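Local coordinates for putative dihydrodipicolinate synthase family protein (Coccidioides immitis, PDB 3QFE) that is of unproven function but belongs to the dihydrodipicolinate synthase family of TIM-barrel proteins, at residues F131-S135 and K167-V171; L46-L52 and F81-G86. All coordinates share one frame. Residue numbers count along the deposited sequence, not the author numbering.

Contact 1 of 2, residues F131-S135 and K167-V171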
ATOM      1  N   PHE A 131     -15.122 -13.760   4.193  1.00 40.04           N
ATOM      2  CA  PHE A 131     -15.366 -12.522   3.467  1.00 39.99           C
ATOM      3  C   PHE A 131     -16.831 -12.098   3.455  1.00 41.03           C
ATOM      4  O   PHE A 131     -17.118 -10.904   3.600  1.00 40.65           O
ATOM      5  CB  PHE A 131     -14.792 -12.577   2.066  1.00 39.81           C
ATOM      6  CG  PHE A 131     -13.321 -12.351   2.031  1.00 38.67           C
ATOM      7  CD1 PHE A 131     -12.797 -11.099   2.295  1.00 35.37           C
ATOM      8  CD2 PHE A 131     -12.448 -13.392   1.734  1.00 39.72           C
ATOM      9  CE1 PHE A 131     -11.432 -10.881   2.267  1.00 34.40           C
ATOM     10  CE2 PHE A 131     -11.067 -13.172   1.699  1.00 38.65           C
ATOM     11  CZ  PHE A 131     -10.566 -11.914   1.970  1.00 35.60           C
ATOM     12  N   ASP A 132     -17.741 -13.058   3.296  1.00 42.52           N
ATOM     13  CA  ASP A 132     -19.182 -12.800   3.469  1.00 44.40           C
ATOM     14  C   ASP A 132     -19.510 -12.152   4.827  1.00 43.17           C
ATOM     15  O   ASP A 132     -20.195 -11.134   4.901  1.00 42.82           O
ATOM     16  CB  ASP A 132     -19.991 -14.099   3.333  1.00 46.09           C
ATOM     17  CG  ASP A 132     -20.139 -14.575   1.874  1.00 50.57           C
ATOM     18  OD1 ASP A 132     -19.641 -13.902   0.925  1.00 52.42           O
ATOM     19  OD2 ASP A 132     -20.772 -15.646   1.681  1.00 54.21           O
ATOM     20  N   ASP A 133     -19.005 -12.754   5.896  1.00 42.78           N
ATOM     21  CA  ASP A 133     -19.238 -12.273   7.251  1.00 41.93           C
ATOM     22  C   ASP A 133     -18.600 -10.894   7.496  1.00 40.51           C
ATOM     23  O   ASP A 133     -19.213  -9.993   8.096  1.00 39.81           O
ATOM     24  CB  ASP A 133     -18.693 -13.301   8.223  1.00 42.09           C
ATOM     25  CG  ASP A 133     -19.238 -13.134   9.614  1.00 43.58           C
ATOM     26  OD1 ASP A 133     -20.214 -12.376   9.795  1.00 45.43           O
ATOM     27  OD2 ASP A 133     -18.678 -13.767  10.530  1.00 44.65           O
ATOM     28  N   VAL A 134     -17.382 -10.720   6.991  1.00 39.43           N
ATOM     29  CA  VAL A 134     -16.682  -9.481   7.171  1.00 37.99           C
ATOM     30  C   VAL A 134     -17.324  -8.304   6.436  1.00 38.59           C
ATOM     31  O   VAL A 134     -17.520  -7.252   7.054  1.00 37.71           O
ATOM     32  CB  VAL A 134     -15.160  -9.614   6.890  1.00 37.43           C
ATOM     33  CG1 VAL A 134     -14.532  -8.246   6.704  1.00 36.31           C
ATOM     34  CG2 VAL A 134     -14.477 -10.350   8.036  1.00 35.27           C
ATOM     35  N   SER A 135     -17.665  -8.474   5.147  1.00 40.23           N
ATOM     36  CA  SER A 135     -18.278  -7.383   4.343  1.00 41.54           C
ATOM     37  C   SER A 135     -19.565  -6.927   4.971  1.00 41.86           C
ATOM     38  O   SER A 135     -19.833  -5.746   5.092  1.00 41.88           O
ATOM     39  CB  SER A 135     -18.640  -7.828   2.930  1.00 43.15           C
ATOM     40  OG  SER A 135     -17.594  -8.542   2.327  1.00 46.56           O
ATOM     41  N   LYS A 167     -21.645 -11.391  -4.378  1.00 53.69           N
ATOM     42  CA  LYS A 167     -22.482 -11.635  -3.196  1.00 54.28           C
ATOM     43  C   LYS A 167     -22.407 -10.494  -2.161  1.00 52.08           C
ATOM     44  O   LYS A 167     -23.208 -10.448  -1.227  1.00 51.93           O
ATOM     45  CB  LYS A 167     -22.080 -12.977  -2.548  1.00 54.64           C
ATOM     46  CG  LYS A 167     -22.719 -13.301  -1.177  1.00 56.58           C
ATOM     47  CD  LYS A 167     -24.197 -13.709  -1.285  1.00 61.21           C
ATOM     48  CE  LYS A 167     -24.793 -14.023   0.088  1.00 62.91           C
ATOM     49  NZ  LYS A 167     -24.217 -15.272   0.679  1.00 63.75           N
ATOM     50  N   ASN A 168     -21.453  -9.578  -2.334  1.00 50.35           N
ATOM     51  CA  ASN A 168     -21.135  -8.592  -1.304  1.00 48.36           C
ATOM     52  C   ASN A 168     -20.883  -7.185  -1.846  1.00 47.07           C
ATOM     53  O   ASN A 168     -19.737  -6.830  -2.094  1.00 45.54           O
ATOM     54  CB  ASN A 168     -19.892  -9.033  -0.529  1.00 46.95           C
ATOM     55  CG  ASN A 168     -20.072 -10.344   0.178  1.00 49.35           C
ATOM     56  OD1 ASN A 168     -20.981 -10.501   0.995  1.00 53.52           O
ATOM     57  ND2 ASN A 168     -19.185 -11.300  -0.106  1.00 51.45           N
ATOM     58  N   PRO A 169     -21.945  -6.364  -1.985  1.00 47.36           N
ATOM     59  CA  PRO A 169     -21.801  -5.011  -2.570  1.00 46.24           C
ATOM     60  C   PRO A 169     -20.919  -4.074  -1.732  1.00 43.73           C
ATOM     61  O   PRO A 169     -20.481  -3.038  -2.217  1.00 42.82           O
ATOM     62  CB  PRO A 169     -23.243  -4.483  -2.617  1.00 48.11           C
ATOM     63  CG  PRO A 169     -24.143  -5.692  -2.382  1.00 49.77           C
ATOM     64  CD  PRO A 169     -23.327  -6.637  -1.540  1.00 48.16           C
ATOM     65  N   ASN A 170     -20.660  -4.443  -0.480  1.00 41.94           N
ATOM     66  CA  ASN A 170     -19.720  -3.696   0.344  1.00 39.33           C
ATOM     67  C   ASN A 170     -18.255  -4.061   0.047  1.00 38.05           C
ATOM     68  O   ASN A 170     -17.328  -3.479   0.622  1.00 36.64           O
ATOM     69  CB  ASN A 170     -20.068  -3.885   1.826  1.00 38.47           C
ATOM     70  CG  ASN A 170     -19.353  -2.910   2.731  1.00 36.27           C
ATOM     71  OD1 ASN A 170     -19.201  -1.729   2.402  1.00 37.09           O
ATOM     72  ND2 ASN A 170     -18.915  -3.394   3.886  1.00 31.82           N
ATOM     73  N   VAL A 171     -18.044  -5.046  -0.827  1.00 38.31           N
ATOM     74  CA  VAL A 171     -16.694  -5.357  -1.299  1.00 37.20           C
ATOM     75  C   VAL A 171     -16.474  -4.507  -2.523  1.00 37.66           C
ATOM     76  O   VAL A 171     -17.245  -4.586  -3.489  1.00 39.41           O
ATOM     77  CB  VAL A 171     -16.491  -6.854  -1.621  1.00 38.37           C
ATOM     78  CG1 VAL A 171     -15.269  -7.072  -2.512  1.00 36.44           C
ATOM     79  CG2 VAL A 171     -16.407  -7.681  -0.311  1.00 36.55           C
TER
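Two asparagine amides join helix 124-137 to the turn that follows helix 158-167. Asn168 ND2 donates to Asp132 OD1 at 2.8 Å, nearly straight at 167°, and also to the carbonyl Ile164 O in the preceding helix, so that one amide group ties two helices together. Asp132 suits the place because its carboxylate has a second oxygen to offer: OD2 lies 3.6 Å from Lys167 NZ, a long salt bridge made by the bent side chain of the exposed Lys167. Asn170 ND2 donates to Ser135 O, again at 2.8 Å, and to Leu140 O beyond the helix. In the TIM-barrel fold these are neighbouring outer helices, and here the chain leaves the second of them to enter strand 171-176. It does so by a type I beta turn, Asn168 to Val171, closed by Val171 N to Asn168 O at 2.8 Å; Pro169, its CA-to-CB bond directed away from the helix, readily supplies the phi such a turn needs. Ser135 is small enough to let the turn come close, with CA atoms of Ser135 and Asn170 5.6 Å apart. Its hydroxyl is spent within the helix, OG donating to Phe131 O at 2.7 Å, while Val171 CG2 comes unusually close to Ser135 OG, at 3.0 Å.

Contact 2 of 2, residues L46-L52 and F81-G86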
ATOM      1  N   LEU A  46       0.211  11.510  -4.934  1.00 30.54           N
ATOM      2  CA  LEU A  46      -0.407  10.198  -4.752  1.00 31.22           C
ATOM      3  C   LEU A  46      -1.921  10.291  -4.745  1.00 31.31           C
ATOM      4  O   LEU A  46      -2.494  11.313  -4.369  1.00 31.37           O
ATOM      5  CB  LEU A  46       0.075   9.531  -3.454  1.00 30.90           C
ATOM      6  CG  LEU A  46       1.579   9.281  -3.311  1.00 31.60           C
ATOM      7  CD1 LEU A  46       1.856   8.727  -1.934  1.00 32.64           C
ATOM      8  CD2 LEU A  46       2.106   8.355  -4.386  1.00 34.58           C
ATOM      9  N   THR A  47      -2.571   9.216  -5.148  1.00 31.85           N
ATOM     10  CA  THR A  47      -4.022   9.151  -5.070  1.00 32.76           C
ATOM     11  C   THR A  47      -4.489   8.884  -3.624  1.00 31.77           C
ATOM     12  O   THR A  47      -5.446   9.474  -3.164  1.00 33.58           O
ATOM     13  CB  THR A  47      -4.589   8.094  -6.042  1.00 33.60           C
ATOM     14  OG1 THR A  47      -4.211   8.439  -7.381  1.00 35.48           O
ATOM     15  CG2 THR A  47      -6.142   8.019  -5.939  1.00 33.27           C
ATOM     16  N   GLY A  48      -3.806   8.016  -2.905  1.00 31.38           N
ATOM     17  CA  GLY A  48      -4.190   7.701  -1.540  1.00 30.59           C
ATOM     18  C   GLY A  48      -3.073   7.008  -0.808  1.00 30.06           C
ATOM     19  O   GLY A  48      -2.069   6.636  -1.411  1.00 29.45           O
ATOM     20  N   LEU A  49      -3.258   6.834   0.503  1.00 30.58           N
ATOM     21  CA  LEU A  49      -2.330   6.077   1.337  1.00 30.26           C
ATOM     22  C   LEU A  49      -2.937   4.762   1.817  1.00 30.38           C
ATOM     23  O   LEU A  49      -4.117   4.687   2.217  1.00 29.94           O
ATOM     24  CB  LEU A  49      -1.834   6.892   2.534  1.00 30.14           C
ATOM     25  CG  LEU A  49      -0.973   8.148   2.259  1.00 32.40           C
ATOM     26  CD1 LEU A  49      -0.661   8.899   3.535  1.00 31.35           C
ATOM     27  CD2 LEU A  49       0.329   7.806   1.558  1.00 32.54           C
ATOM     28  N   VAL A  50      -2.107   3.725   1.770  1.00 29.82           N
ATOM     29  CA  VAL A  50      -2.417   2.493   2.443  1.00 30.06           C
ATOM     30  C   VAL A  50      -1.659   2.484   3.758  1.00 29.85           C
ATOM     31  O   VAL A  50      -0.434   2.493   3.760  1.00 30.41           O
ATOM     32  CB  VAL A  50      -2.085   1.264   1.566  1.00 31.08           C
ATOM     33  CG1 VAL A  50      -2.198  -0.024   2.379  1.00 29.91           C
ATOM     34  CG2 VAL A  50      -3.001   1.244   0.333  1.00 29.50           C
ATOM     35  N   ILE A  51      -2.399   2.525   4.862  1.00 29.69           N
ATOM     36  CA  ILE A  51      -1.819   2.505   6.190  1.00 29.90           C
ATOM     37  C   ILE A  51      -1.985   1.106   6.769  1.00 31.18           C
ATOM     38  O   ILE A  51      -3.067   0.531   6.725  1.00 32.43           O
ATOM     39  CB  ILE A  51      -2.499   3.560   7.122  1.00 29.42           C
ATOM     40  CG1 ILE A  51      -2.555   4.929   6.432  1.00 29.50           C
ATOM     41  CG2 ILE A  51      -1.775   3.675   8.458  1.00 27.59           C
ATOM     42  CD1 ILE A  51      -1.185   5.473   5.984  1.00 29.48           C
ATOM     43  N   LEU A  52      -0.909   0.570   7.314  1.00 32.00           N
ATOM     44  CA  LEU A  52      -0.898  -0.751   7.917  1.00 33.49           C
ATOM     45  C   LEU A  52      -0.902  -1.836   6.872  1.00 34.70           C
ATOM     46  O   LEU A  52      -1.379  -2.933   7.117  1.00 35.91           O
ATOM     47  CB  LEU A  52      -2.037  -0.971   8.926  1.00 33.08           C
ATOM     48  CG  LEU A  52      -2.316   0.084   9.998  1.00 33.16           C
ATOM     49  CD1 LEU A  52      -3.544  -0.338  10.819  1.00 31.74           C
ATOM     50  CD2 LEU A  52      -1.097   0.313  10.882  1.00 31.41           C
ATOM     51  N   PHE A  81      -8.422  13.283   1.611  1.00 34.45           N
ATOM     52  CA  PHE A  81      -7.447  12.383   1.030  1.00 32.84           C
ATOM     53  C   PHE A  81      -7.700  10.937   1.510  1.00 32.75           C
ATOM     54  O   PHE A  81      -7.792  10.678   2.716  1.00 32.23           O
ATOM     55  CB  PHE A  81      -6.029  12.838   1.402  1.00 32.34           C
ATOM     56  CG  PHE A  81      -4.934  12.223   0.542  1.00 30.38           C
ATOM     57  CD1 PHE A  81      -4.505  12.870  -0.616  1.00 29.66           C
ATOM     58  CD2 PHE A  81      -4.353  11.003   0.891  1.00 24.21           C
ATOM     59  CE1 PHE A  81      -3.511  12.305  -1.415  1.00 30.84           C
ATOM     60  CE2 PHE A  81      -3.372  10.437   0.123  1.00 24.12           C
ATOM     61  CZ  PHE A  81      -2.941  11.071  -1.032  1.00 28.19           C
ATOM     62  N   PRO A  82      -7.816   9.994   0.563  1.00 32.45           N
ATOM     63  CA  PRO A  82      -8.241   8.616   0.828  1.00 31.90           C
ATOM     64  C   PRO A  82      -7.231   7.837   1.657  1.00 30.88           C
ATOM     65  O   PRO A  82      -6.016   7.909   1.409  1.00 30.61           O
ATOM     66  CB  PRO A  82      -8.357   7.999  -0.574  1.00 32.27           C
ATOM     67  CG  PRO A  82      -8.476   9.177  -1.522  1.00 33.44           C
ATOM     68  CD  PRO A  82      -7.667  10.266  -0.878  1.00 33.47           C
ATOM     69  N   ILE A  83      -7.738   7.126   2.652  1.00 29.40           N
ATOM     70  CA  ILE A  83      -6.917   6.247   3.431  1.00 28.56           C
ATOM     71  C   ILE A  83      -7.518   4.847   3.462  1.00 28.66           C
ATOM     72  O   ILE A  83      -8.686   4.674   3.795  1.00 29.03           O
ATOM     73  CB  ILE A  83      -6.722   6.769   4.867  1.00 28.28           C
ATOM     74  CG1 ILE A  83      -5.761   7.964   4.880  1.00 27.99           C
ATOM     75  CG2 ILE A  83      -6.178   5.660   5.779  1.00 27.07           C
ATOM     76  CD1 ILE A  83      -5.828   8.713   6.217  1.00 32.57           C
ATOM     77  N   MET A  84      -6.694   3.869   3.099  1.00 28.36           N
ATOM     78  CA  MET A  84      -7.054   2.478   3.125  1.00 28.72           C
ATOM     79  C   MET A  84      -6.243   1.833   4.236  1.00 28.01           C
ATOM     80  O   MET A  84      -5.020   1.893   4.239  1.00 28.13           O
ATOM     81  CB  MET A  84      -6.738   1.841   1.759  1.00 29.75           C
ATOM     82  CG  MET A  84      -7.192   0.360   1.599  1.00 30.75           C
ATOM     83  SD  MET A  84      -6.755  -0.248  -0.047  1.00 35.07           S
ATOM     84  CE  MET A  84      -7.587   0.876  -1.183  1.00 34.94           C
ATOM     85  N   ALA A  85      -6.918   1.217   5.192  1.00 27.64           N
ATOM     86  CA  ALA A  85      -6.227   0.646   6.331  1.00 26.74           C
ATOM     87  C   ALA A  85      -6.183  -0.871   6.235  1.00 27.58           C
ATOM     88  O   ALA A  85      -7.218  -1.515   6.026  1.00 27.93           O
ATOM     89  CB  ALA A  85      -6.924   1.066   7.624  1.00 26.44           C
ATOM     90  N   GLY A  86      -4.994  -1.444   6.410  1.00 27.35           N
ATOM     91  CA  GLY A  86      -4.846  -2.897   6.529  1.00 27.65           C
ATOM     92  C   GLY A  86      -5.401  -3.340   7.872  1.00 28.95           C
ATOM     93  O   GLY A  86      -5.191  -2.675   8.901  1.00 28.25           O
TER
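Four backbone hydrogen bonds hold strands 48-51 and 83-86 side by side. Leu49 N donates to Pro82 O at 3.1 Å and Leu49 O accepts from Met84 N at 2.8 Å; Ile51 N then donates to Met84 O and Ile51 O accepts from Gly86 N, both at 2.8 Å. Each residue bonding through both its groups thus spans two residues of its partner, as parallel pairing requires, and the strand axes diverge by only 15°. Weaker CA-H...O contacts fill the gaps, among them Val50 CA to Met84 O at 3.2 Å. On one face Leu49, Ile51, Ile83 and Ala85 make an apolar layer, with Ile51 CG1 3.8 Å from Ile83 CG2; Leu49 and Ile51 reach helix 63-77. Val50 and Met84 occupy the other face, meeting CG2 to CB at 4.0 Å. At the start of the pair the Phe81 ring is bordered by 46-49: Thr47 O sits over one face, Leu46 O at the edge, 3.3 Å from Phe81 CE1, and Leu49 CG is 3.9 Å from Phe81 CE2. Gly48 CA lies 3.3 Å from Phe81 CE2, and a CB on Gly48 would crowd Pro82 O. At the far end Gly86 is needed, since a CB there would clash with Leu52 O. With helix 63-77 linking the two strands, this is a parallel beta-alpha-beta unit, the repeating element of the TIM barrel.

Contact 2 lies in the barrel wall, its centre about 7 Å from the centre of the chain, whereas contact 1 sits on the outer layer at about 21 Å and is only partly buried. The two centres are about 20 Å apart, the nearest atoms about 10 Å, and they do not touch. They share no helix or strand, although both belong to the same barrel: contact 2 pairs two of its strands, while contact 1 joins an outer helix to the turn leading into strand 171-176. Their chemistry follows their depth. In the core, backbone groups satisfy each other and the side chains that meet across the strands are apolar; near the surface, asparagine, aspartate and lysine side chains do the linking.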